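Local coordinates for chorismate synthase (PDB 1SQ1), which probably catalyses the FMNH2-dependent anti-1,4-elimination of phosphate and a hydrogen from 5-enolpyruvylshikimate-3-phosphate to give chorismate, the last step of the shikimate pathway, at residues G152-L163 / L181-E192; I193-G204 / G318-V326. All coordinates share one frame; numbering follows the deposited sequence.

Interaction 1 (G152-L163 / L181-E192)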
loop_
_atom_site.group_PDB
_atom_site.type_symbol
_atom_site.label_atom_id
_atom_site.label_comp_id
_atom_site.label_asym_id
_atom_site.label_seq_id
_atom_site.Cartn_x
_atom_site.Cartn_y
_atom_site.Cartn_z
ATOM N N GLY A 152 -0.164 26.892 -16.951
ATOM C CA GLY A 152 -0.486 28.307 -16.913
ATOM C C GLY A 152 -1.981 28.554 -16.956
ATOM O O GLY A 152 -2.738 27.660 -17.329
ATOM N N VAL A 153 -2.411 29.761 -16.584
ATOM C CA VAL A 153 -3.835 30.112 -16.577
ATOM C C VAL A 153 -4.334 30.510 -17.966
ATOM O O VAL A 153 -3.776 31.407 -18.598
ATOM C CB VAL A 153 -4.130 31.308 -15.644
ATOM C CG1 VAL A 153 -5.632 31.482 -15.493
ATOM C CG2 VAL A 153 -3.463 31.118 -14.304
ATOM N N PHE A 154 -5.393 29.861 -18.435
ATOM C CA PHE A 154 -5.927 30.202 -19.742
ATOM C C PHE A 154 -7.337 30.728 -19.660
ATOM O O PHE A 154 -7.908 31.155 -20.664
ATOM C CB PHE A 154 -5.872 29.009 -20.691
ATOM C CG PHE A 154 -6.858 27.911 -20.398
ATOM C CD1 PHE A 154 -8.039 27.803 -21.132
ATOM C CD2 PHE A 154 -6.541 26.891 -19.499
ATOM C CE1 PHE A 154 -8.883 26.672 -20.989
ATOM C CE2 PHE A 154 -7.375 25.764 -19.350
ATOM C CZ PHE A 154 -8.546 25.655 -20.098
ATOM N N GLY A 155 -7.895 30.714 -18.458
ATOM C CA GLY A 155 -9.243 31.202 -18.268
ATOM C C GLY A 155 -9.419 31.782 -16.885
ATOM O O GLY A 155 -8.931 31.231 -15.896
ATOM N N VAL A 156 -10.097 32.918 -16.819
ATOM C CA VAL A 156 -10.376 33.565 -15.549
ATOM C C VAL A 156 -11.767 34.173 -15.626
ATOM O O VAL A 156 -12.016 35.084 -16.413
ATOM C CB VAL A 156 -9.373 34.677 -15.231
ATOM C CG1 VAL A 156 -9.823 35.425 -13.984
ATOM C CG2 VAL A 156 -7.980 34.085 -15.036
ATOM N N GLY A 157 -12.678 33.661 -14.808
ATOM C CA GLY A 157 -14.032 34.167 -14.826
ATOM C C GLY A 157 -14.685 33.809 -16.142
ATOM O O GLY A 157 -14.532 32.694 -16.633
ATOM N N THR A 158 -15.408 34.765 -16.711
ATOM C CA THR A 158 -16.103 34.577 -17.979
ATOM C C THR A 158 -15.129 34.726 -19.166
ATOM O O THR A 158 -15.501 34.527 -20.326
ATOM C CB THR A 158 -17.284 35.585 -18.099
ATOM O OG1 THR A 158 -16.798 36.929 -17.983
ATOM C CG2 THR A 158 -18.283 35.347 -16.977
ATOM N N PHE A 159 -13.876 35.060 -18.866
ATOM C CA PHE A 159 -12.846 35.217 -19.890
ATOM C C PHE A 159 -12.104 33.903 -20.087
ATOM O O PHE A 159 -11.268 33.534 -19.269
ATOM C CB PHE A 159 -11.858 36.291 -19.458
ATOM C CG PHE A 159 -12.495 37.618 -19.234
ATOM C CD1 PHE A 159 -12.979 38.354 -20.308
ATOM C CD2 PHE A 159 -12.672 38.107 -17.950
ATOM C CE1 PHE A 159 -13.632 39.556 -20.110
ATOM C CE2 PHE A 159 -13.324 39.308 -17.739
ATOM C CZ PHE A 159 -13.808 40.036 -18.826
ATOM N N VAL A 160 -12.398 33.196 -21.171
ATOM C CA VAL A 160 -11.726 31.927 -21.422
ATOM C C VAL A 160 -11.074 31.866 -22.813
ATOM O O VAL A 160 -11.769 31.790 -23.828
ATOM C CB VAL A 160 -12.717 30.756 -21.262
ATOM C CG1 VAL A 160 -11.965 29.445 -21.173
ATOM C CG2 VAL A 160 -13.555 30.966 -20.025
ATOM N N SER A 161 -9.743 31.893 -22.854
ATOM C CA SER A 161 -9.026 31.852 -24.124
ATOM C C SER A 161 -9.544 30.774 -25.043
ATOM O O SER A 161 -9.653 29.611 -24.655
ATOM C CB SER A 161 -7.531 31.607 -23.921
ATOM O OG SER A 161 -6.923 31.223 -25.159
ATOM N N ASN A 162 -9.847 31.157 -26.276
ATOM C CA ASN A 162 -10.338 30.196 -27.245
ATOM C C ASN A 162 -9.268 29.932 -28.312
ATOM O O ASN A 162 -9.540 29.984 -29.512
ATOM C CB ASN A 162 -11.628 30.718 -27.876
ATOM C CG ASN A 162 -11.409 31.993 -28.667
ATOM O OD1 ASN A 162 -10.511 32.783 -28.348
ATOM N ND2 ASN A 162 -12.234 32.211 -29.700
ATOM N N LEU A 163 -8.047 29.662 -27.856
ATOM C CA LEU A 163 -6.931 29.349 -28.743
ATOM C C LEU A 163 -6.744 27.839 -28.799
ATOM O O LEU A 163 -7.428 27.085 -28.110
ATOM C CB LEU A 163 -5.632 29.974 -28.224
ATOM C CG LEU A 163 -5.155 31.340 -28.727
ATOM C CD1 LEU A 163 -6.223 32.400 -28.504
ATOM C CD2 LEU A 163 -3.884 31.706 -27.989
ATOM N N LEU A 181 -1.652 32.354 -20.607
ATOM C CA LEU A 181 -1.231 31.604 -21.802
ATOM C C LEU A 181 -1.779 32.215 -23.095
ATOM O O LEU A 181 -1.486 31.734 -24.188
ATOM C CB LEU A 181 -1.685 30.137 -21.715
ATOM C CG LEU A 181 -1.067 29.253 -20.629
ATOM C CD1 LEU A 181 -1.701 27.876 -20.666
ATOM C CD2 LEU A 181 0.431 29.156 -20.842
ATOM N N ASP A 182 -2.588 33.260 -22.957
ATOM C CA ASP A 182 -3.178 33.961 -24.094
ATOM C C ASP A 182 -2.937 35.448 -23.842
ATOM O O ASP A 182 -3.687 36.088 -23.111
ATOM C CB ASP A 182 -4.687 33.688 -24.179
ATOM C CG ASP A 182 -5.259 34.008 -25.550
ATOM O OD1 ASP A 182 -6.489 33.915 -25.741
ATOM O OD2 ASP A 182 -4.472 34.343 -26.449
ATOM N N PRO A 183 -1.880 36.015 -24.442
ATOM C CA PRO A 183 -1.518 37.432 -24.285
ATOM C C PRO A 183 -2.608 38.444 -24.639
ATOM O O PRO A 183 -2.547 39.603 -24.222
ATOM C CB PRO A 183 -0.278 37.570 -25.169
ATOM C CG PRO A 183 -0.507 36.533 -26.238
ATOM C CD PRO A 183 -1.008 35.361 -25.435
ATOM N N LYS A 184 -3.602 37.999 -25.398
ATOM C CA LYS A 184 -4.703 38.862 -25.808
ATOM C C LYS A 184 -5.725 39.045 -24.676
ATOM O O LYS A 184 -6.514 39.998 -24.681
ATOM C CB LYS A 184 -5.382 38.272 -27.050
ATOM C CG LYS A 184 -6.652 38.993 -27.492
ATOM C CD LYS A 184 -6.412 40.463 -27.855
ATOM C CE LYS A 184 -7.707 41.113 -28.351
ATOM N NZ LYS A 184 -7.520 42.485 -28.896
ATOM N N LEU A 185 -5.706 38.140 -23.701
ATOM C CA LEU A 185 -6.629 38.218 -22.573
ATOM C C LEU A 185 -5.915 38.490 -21.255
ATOM O O LEU A 185 -6.548 38.554 -20.207
ATOM C CB LEU A 185 -7.437 36.917 -22.459
ATOM C CG LEU A 185 -8.615 36.669 -23.412
ATOM C CD1 LEU A 185 -8.301 37.176 -24.806
ATOM C CD2 LEU A 185 -8.928 35.183 -23.439
ATOM N N GLU A 186 -4.601 38.667 -21.306
ATOM C CA GLU A 186 -3.834 38.901 -20.089
ATOM C C GLU A 186 -4.293 40.138 -19.315
ATOM O O GLU A 186 -4.142 40.201 -18.093
ATOM C CB GLU A 186 -2.340 38.997 -20.421
ATOM C CG GLU A 186 -1.404 38.774 -19.238
ATOM C CD GLU A 186 -0.661 40.031 -18.836
ATOM O OE1 GLU A 186 0.239 39.949 -17.967
ATOM O OE2 GLU A 186 -0.981 41.110 -19.385
ATOM N N SER A 187 -4.858 41.115 -20.018
ATOM C CA SER A 187 -5.338 42.333 -19.366
ATOM C C SER A 187 -6.707 42.097 -18.726
ATOM O O SER A 187 -7.024 42.683 -17.694
ATOM C CB SER A 187 -5.454 43.479 -20.377
ATOM O OG SER A 187 -6.653 43.370 -21.131
ATOM N N ASP A 188 -7.515 41.244 -19.353
ATOM C CA ASP A 188 -8.847 40.939 -18.842
ATOM C C ASP A 188 -8.766 40.072 -17.588
ATOM O O ASP A 188 -9.520 40.277 -16.629
ATOM C CB ASP A 188 -9.689 40.224 -19.901
ATOM C CG ASP A 188 -9.823 41.028 -21.176
ATOM O OD1 ASP A 188 -10.960 41.145 -21.698
ATOM O OD2 ASP A 188 -8.782 41.540 -21.658
ATOM N N PHE A 189 -7.863 39.097 -17.589
ATOM C CA PHE A 189 -7.724 38.259 -16.421
ATOM C C PHE A 189 -7.381 39.153 -15.231
ATOM O O PHE A 189 -8.046 39.093 -14.197
ATOM C CB PHE A 189 -6.622 37.216 -16.620
ATOM C CG PHE A 189 -6.911 36.215 -17.703
ATOM C CD1 PHE A 189 -8.215 35.989 -18.139
ATOM C CD2 PHE A 189 -5.882 35.484 -18.283
ATOM C CE1 PHE A 189 -8.488 35.056 -19.137
ATOM C CE2 PHE A 189 -6.152 34.546 -19.282
ATOM C CZ PHE A 189 -7.454 34.333 -19.706
ATOM N N LYS A 190 -6.354 39.991 -15.386
ATOM C CA LYS A 190 -5.912 40.887 -14.312
ATOM C C LYS A 190 -7.043 41.735 -13.760
ATOM O O LYS A 190 -7.249 41.825 -12.548
ATOM C CB LYS A 190 -4.800 41.805 -14.820
ATOM C CG LYS A 190 -3.515 41.081 -15.145
ATOM C CD LYS A 190 -2.439 42.040 -15.589
ATOM C CE LYS A 190 -1.127 41.315 -15.811
ATOM N NZ LYS A 190 -0.051 42.253 -16.253
ATOM N N ASN A 191 -7.756 42.368 -14.680
ATOM C CA ASN A 191 -8.884 43.220 -14.366
ATOM C C ASN A 191 -9.938 42.404 -13.627
ATOM O O ASN A 191 -10.395 42.803 -12.555
ATOM C CB ASN A 191 -9.447 43.780 -15.672
ATOM C CG ASN A 191 -10.892 44.172 -15.560
ATOM O OD1 ASN A 191 -11.722 43.760 -16.374
ATOM N ND2 ASN A 191 -11.209 44.970 -14.551
ATOM N N GLU A 192 -10.308 41.257 -14.202
ATOM C CA GLU A 192 -11.313 40.368 -13.612
ATOM C C GLU A 192 -10.930 39.985 -12.187
ATOM O O GLU A 192 -11.783 39.929 -11.302
ATOM C CB GLU A 192 -11.467 39.101 -14.467
ATOM C CG GLU A 192 -12.310 37.999 -13.826
ATOM C CD GLU A 192 -13.779 38.356 -13.733
ATOM O OE1 GLU A 192 -14.567 37.553 -13.188
ATOM O OE2 GLU A 192 -14.155 39.441 -14.214
#

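Interaction 2 (I193-G204 / G318-V326)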
loop_
_atom_site.group_PDB
_atom_site.type_symbol
_atom_site.label_atom_id
_atom_site.label_comp_id
_atom_site.label_asym_id
_atom_site.label_seq_id
_atom_site.Cartn_x
_atom_site.Cartn_y
_atom_site.Cartn_z
ATOM N N ILE A 193 -9.642 39.724 -11.976
ATOM C CA ILE A 193 -9.128 39.350 -10.664
ATOM C C ILE A 193 -9.175 40.548 -9.719
ATOM O O ILE A 193 -9.693 40.460 -8.604
ATOM C CB ILE A 193 -7.670 38.821 -10.771
ATOM C CG1 ILE A 193 -7.679 37.443 -11.447
ATOM C CG2 ILE A 193 -7.018 38.767 -9.385
ATOM C CD1 ILE A 193 -6.299 36.841 -11.661
ATOM N N LEU A 194 -8.624 41.667 -10.173
ATOM C CA LEU A 194 -8.614 42.889 -9.381
ATOM C C LEU A 194 -10.070 43.209 -8.999
ATOM O O LEU A 194 -10.391 43.403 -7.820
ATOM C CB LEU A 194 -8.013 44.031 -10.208
ATOM C CG LEU A 194 -7.013 44.972 -9.532
ATOM C CD1 LEU A 194 -6.480 45.950 -10.560
ATOM C CD2 LEU A 194 -7.665 45.715 -8.382
ATOM N N ASN A 195 -10.954 43.249 -9.996
ATOM C CA ASN A 195 -12.355 43.537 -9.739
ATOM C C ASN A 195 -12.883 42.605 -8.660
ATOM O O ASN A 195 -13.542 43.043 -7.723
ATOM C CB ASN A 195 -13.184 43.363 -11.010
ATOM C CG ASN A 195 -14.610 43.847 -10.839
ATOM O OD1 ASN A 195 -14.852 45.040 -10.676
ATOM N ND2 ASN A 195 -15.562 42.921 -10.865
ATOM N N ALA A 196 -12.587 41.317 -8.801
ATOM C CA ALA A 196 -13.029 40.322 -7.834
ATOM C C ALA A 196 -12.440 40.603 -6.452
ATOM O O ALA A 196 -13.077 40.331 -5.431
ATOM C CB ALA A 196 -12.636 38.929 -8.298
ATOM N N ARG A 197 -11.231 41.160 -6.416
ATOM C CA ARG A 197 -10.583 41.474 -5.144
ATOM C C ARG A 197 -11.303 42.624 -4.455
ATOM O O ARG A 197 -11.935 42.434 -3.416
ATOM C CB ARG A 197 -9.106 41.845 -5.351
ATOM C CG ARG A 197 -8.359 42.115 -4.046
ATOM C CD ARG A 197 -6.845 42.068 -4.226
ATOM N NE ARG A 197 -6.311 43.170 -5.026
ATOM C CZ ARG A 197 -6.344 44.453 -4.664
ATOM N NH1 ARG A 197 -6.892 44.813 -3.504
ATOM N NH2 ARG A 197 -5.814 45.382 -5.454
ATOM N N ASN A 198 -11.209 43.813 -5.051
ATOM C CA ASN A 198 -11.838 45.010 -4.503
ATOM C C ASN A 198 -13.271 44.733 -4.046
ATOM O O ASN A 198 -13.707 45.251 -3.014
ATOM C CB ASN A 198 -11.836 46.129 -5.543
ATOM C CG ASN A 198 -10.443 46.435 -6.059
ATOM O OD1 ASN A 198 -9.457 46.282 -5.336
ATOM N ND2 ASN A 198 -10.353 46.880 -7.309
ATOM N N SER A 199 -13.993 43.912 -4.810
ATOM C CA SER A 199 -15.371 43.563 -4.482
ATOM C C SER A 199 -15.442 42.677 -3.252
ATOM O O SER A 199 -16.539 42.311 -2.818
ATOM C CB SER A 199 -16.028 42.808 -5.639
ATOM O OG SER A 199 -16.215 43.632 -6.765
ATOM N N LYS A 200 -14.282 42.333 -2.695
ATOM C CA LYS A 200 -14.218 41.438 -1.541
ATOM C C LYS A 200 -14.928 40.156 -1.951
ATOM O O LYS A 200 -15.849 39.696 -1.278
ATOM C CB LYS A 200 -14.914 42.044 -0.313
ATOM C CG LYS A 200 -14.164 43.195 0.342
ATOM C CD LYS A 200 -14.835 43.645 1.639
ATOM C CE LYS A 200 -14.783 42.560 2.714
ATOM N NZ LYS A 200 -15.417 42.985 4.007
ATOM N N ASP A 201 -14.513 39.602 -3.085
ATOM C CA ASP A 201 -15.104 38.372 -3.605
ATOM C C ASP A 201 -13.977 37.582 -4.266
ATOM O O ASP A 201 -12.819 38.006 -4.242
ATOM C CB ASP A 201 -16.198 38.706 -4.631
ATOM C CG ASP A 201 -17.166 37.558 -4.857
ATOM O OD1 ASP A 201 -18.053 37.703 -5.736
ATOM O OD2 ASP A 201 -17.044 36.522 -4.154
ATOM N N SER A 202 -14.304 36.436 -4.851
ATOM C CA SER A 202 -13.294 35.621 -5.511
ATOM C C SER A 202 -13.800 35.207 -6.887
ATOM O O SER A 202 -14.956 35.476 -7.234
ATOM C CB SER A 202 -13.000 34.380 -4.678
ATOM O OG SER A 202 -14.145 33.549 -4.626
ATOM N N VAL A 203 -12.935 34.557 -7.665
ATOM C CA VAL A 203 -13.297 34.101 -9.008
ATOM C C VAL A 203 -12.548 32.838 -9.397
ATOM O O VAL A 203 -11.383 32.681 -9.052
ATOM C CB VAL A 203 -12.996 35.176 -10.066
ATOM C CG1 VAL A 203 -11.547 35.587 -9.971
ATOM C CG2 VAL A 203 -13.311 34.640 -11.456
ATOM N N GLY A 204 -13.221 31.947 -10.123
ATOM C CA GLY A 204 -12.595 30.708 -10.557
ATOM C C GLY A 204 -11.551 30.912 -11.644
ATOM O O GLY A 204 -11.293 32.047 -12.051
ATOM N N GLY A 318 -6.432 45.227 -0.066
ATOM C CA GLY A 318 -6.900 43.906 -0.443
ATOM C C GLY A 318 -6.205 42.765 0.286
ATOM O O GLY A 318 -5.025 42.866 0.632
ATOM N N ARG A 319 -6.941 41.679 0.524
ATOM C CA ARG A 319 -6.406 40.497 1.204
ATOM C C ARG A 319 -6.959 39.210 0.588
ATOM O O ARG A 319 -7.602 39.248 -0.466
ATOM C CB ARG A 319 -6.724 40.542 2.711
ATOM C CG ARG A 319 -8.207 40.631 3.075
ATOM C CD ARG A 319 -8.895 39.267 3.103
ATOM N NE ARG A 319 -10.331 39.392 3.352
ATOM C CZ ARG A 319 -11.212 39.851 2.463
ATOM N NH1 ARG A 319 -12.497 39.935 2.783
ATOM N NH2 ARG A 319 -10.811 40.210 1.250
ATOM N N HIS A 320 -6.697 38.080 1.248
ATOM C CA HIS A 320 -7.151 36.761 0.790
ATOM C C HIS A 320 -6.707 36.480 -0.652
ATOM O O HIS A 320 -5.846 37.177 -1.193
ATOM C CB HIS A 320 -8.677 36.671 0.887
ATOM C CG HIS A 320 -9.203 35.272 0.901
ATOM N ND1 HIS A 320 -8.934 34.390 1.926
ATOM C CD2 HIS A 320 -9.985 34.603 0.023
ATOM C CE1 HIS A 320 -9.531 33.235 1.677
ATOM N NE2 HIS A 320 -10.175 33.341 0.528
ATOM N N ASP A 321 -7.276 35.454 -1.277
ATOM C CA ASP A 321 -6.911 35.152 -2.653
ATOM C C ASP A 321 -8.159 35.205 -3.528
ATOM O O ASP A 321 -8.991 34.295 -3.498
ATOM C CB ASP A 321 -6.255 33.767 -2.768
ATOM C CG ASP A 321 -5.437 33.612 -4.051
ATOM O OD1 ASP A 321 -5.812 34.224 -5.079
ATOM O OD2 ASP A 321 -4.431 32.869 -4.034
ATOM N N PRO A 322 -8.308 36.285 -4.311
ATOM C CA PRO A 322 -9.451 36.473 -5.202
ATOM C C PRO A 322 -9.465 35.487 -6.362
ATOM O O PRO A 322 -10.450 35.384 -7.089
ATOM C CB PRO A 322 -9.277 37.910 -5.668
ATOM C CG PRO A 322 -7.796 38.062 -5.698
ATOM C CD PRO A 322 -7.401 37.444 -4.386
ATOM N N CYS A 323 -8.360 34.773 -6.539
ATOM C CA CYS A 323 -8.257 33.797 -7.614
ATOM C C CYS A 323 -7.128 32.833 -7.331
ATOM O O CYS A 323 -6.008 33.026 -7.799
ATOM C CB CYS A 323 -7.996 34.489 -8.946
ATOM S SG CYS A 323 -7.863 33.325 -10.307
ATOM N N VAL A 324 -7.432 31.786 -6.577
ATOM C CA VAL A 324 -6.426 30.807 -6.205
ATOM C C VAL A 324 -6.025 29.905 -7.364
ATOM O O VAL A 324 -5.082 29.131 -7.256
ATOM C CB VAL A 324 -6.920 29.955 -5.013
ATOM C CG1 VAL A 324 -8.079 29.053 -5.443
ATOM C CG2 VAL A 324 -5.774 29.150 -4.445
ATOM N N GLY A 325 -6.743 30.003 -8.476
ATOM C CA GLY A 325 -6.408 29.199 -9.639
ATOM C C GLY A 325 -5.058 29.592 -10.226
ATOM O O GLY A 325 -4.481 28.860 -11.028
ATOM N N VAL A 326 -4.547 30.757 -9.843
ATOM C CA VAL A 326 -3.254 31.191 -10.342
ATOM C C VAL A 326 -2.193 30.411 -9.587
ATOM O O VAL A 326 -1.392 29.719 -10.205
ATOM C CB VAL A 326 -3.039 32.709 -10.148
ATOM C CG1 VAL A 326 -1.578 33.065 -10.382
ATOM C CG2 VAL A 326 -3.907 33.478 -11.129
#

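Interaction 1 (G152-L163 / L181-E192)
Phe159 and Phe189 are the two rings around which a beta-hairpin (strands 148-156 and 159-160, joined by a type II' turn) packs on the start of helix 186-198. The Phe159 ring lies over Asp188, whose CB sits 3.8 Å from the ring centroid in a CH-pi contact; Thr158 OG1 covers the opposite face. The Asp188 carboxylate stands steeply to the ring, the planes 77° apart, while Glu192 OE2 approaches the edge, 3.6 Å from Phe159 CE2. Glu192 OE2 also forms a long, weak ion pair with Arg255 of the second subunit.

Phe189 is sandwiched differently. Val156 CG2 lies over one face, 3.9 Å from the ring centroid, and the opposite face meets Leu185 O of its own helix. The far end of the ring meets the hairpin backbone: CZ approaches Phe154 O obliquely, and Phe159 O lies at the edge, near CE1. Beyond the ring, Val156 and Glu192 run past each other in opposite directions, bringing Val156 CG1 to 3.6 Å from Glu192 CG.

One backbone hydrogen bond joins the segments, Leu181 N to Val153 O at 3.1 Å. The next residue, Asp182, with CG anti to the backbone N (chi1 -162°), projects to Ser161 beside Leu163. There Ser161 OG donates to Asp182 OD1 at 2.8 Å, arriving from above the carboxylate plane, 59° out of it.

Interaction 2 (I193-G204 / G318-V326)
The Arg197 guanidinium comes in obliquely against Gly318, its NH1 3.2 Å from Gly318 CA, while Asn198 OD1 lies over one face of the group, displaced toward the rim. The Arg319 guanidinium meets Lys200 in a similarly oblique way: the two side chains cross at a slant, and Lys200 CE lies 3.5 Å from Arg319 NH1. A bend at chi3 of Lys200 (66°) places that methylene there and leaves NZ a little farther from the arginine.

Between these basic groups and the protein interior, the Pro322 ring fills the angle between the last turns of helix 186-198 and the chain leaving it. Ile193 crosses the ring at about a right angle, with Ile193 CG2 3.8 Å from Pro322 CG. Pro322 CB rests at 3.8 Å from Arg197 CA and also touches Asp201 O. Deeper in, Cys323 CB packs 3.9 Å from Val203 CG1, and Ile193 CD1 touches Val326 CG2.

One hydrogen bond joins the backbones: Val203 N donates to Pro322 O at 2.7 Å, bent to 135° at the hydrogen. Within 318-326, Asp321 OD1 accepts from Cys323 N at 3.0 Å, on the anti side of the carboxylate, forming an Asx turn. Ser202 OG instead bonds to Thr295 O, and Asp201 OD1 bonds to Ser257 of the second subunit.

The helix ends in a Schellman motif, with Lys200 at positive phi, and the extended segment that follows it is pinned to the loop preceding helix 325-346. Arg319 and the nearby Pro294 and Thr295 are predicted to bind FMN, so the arrangement is consistent with the rim of the chorismate synthase flavin site.

Helix 186-198 serves both contacts: its first turns, with the loop before them, carry interaction 1 and its last turns interaction 2. Both are partly buried, on the same side of the chain's centre, with centres 15 Å apart. Interaction 1 is the more buried, aromatic contact, fixing a hairpin at the margin of a sheet; interaction 2 is smaller, centred on a proline, and ends in exposed basic side chains near the predicted flavin site. They abut directly: Val156 CG1 lies 3.9 Å from Ile193 CG1, and Gly157 CA 3.5 Å from Val203 CG2. Both reach the second subunit, interaction 1 by a weak ion pair and packing, interaction 2 by hydrogen bonds as well as packing.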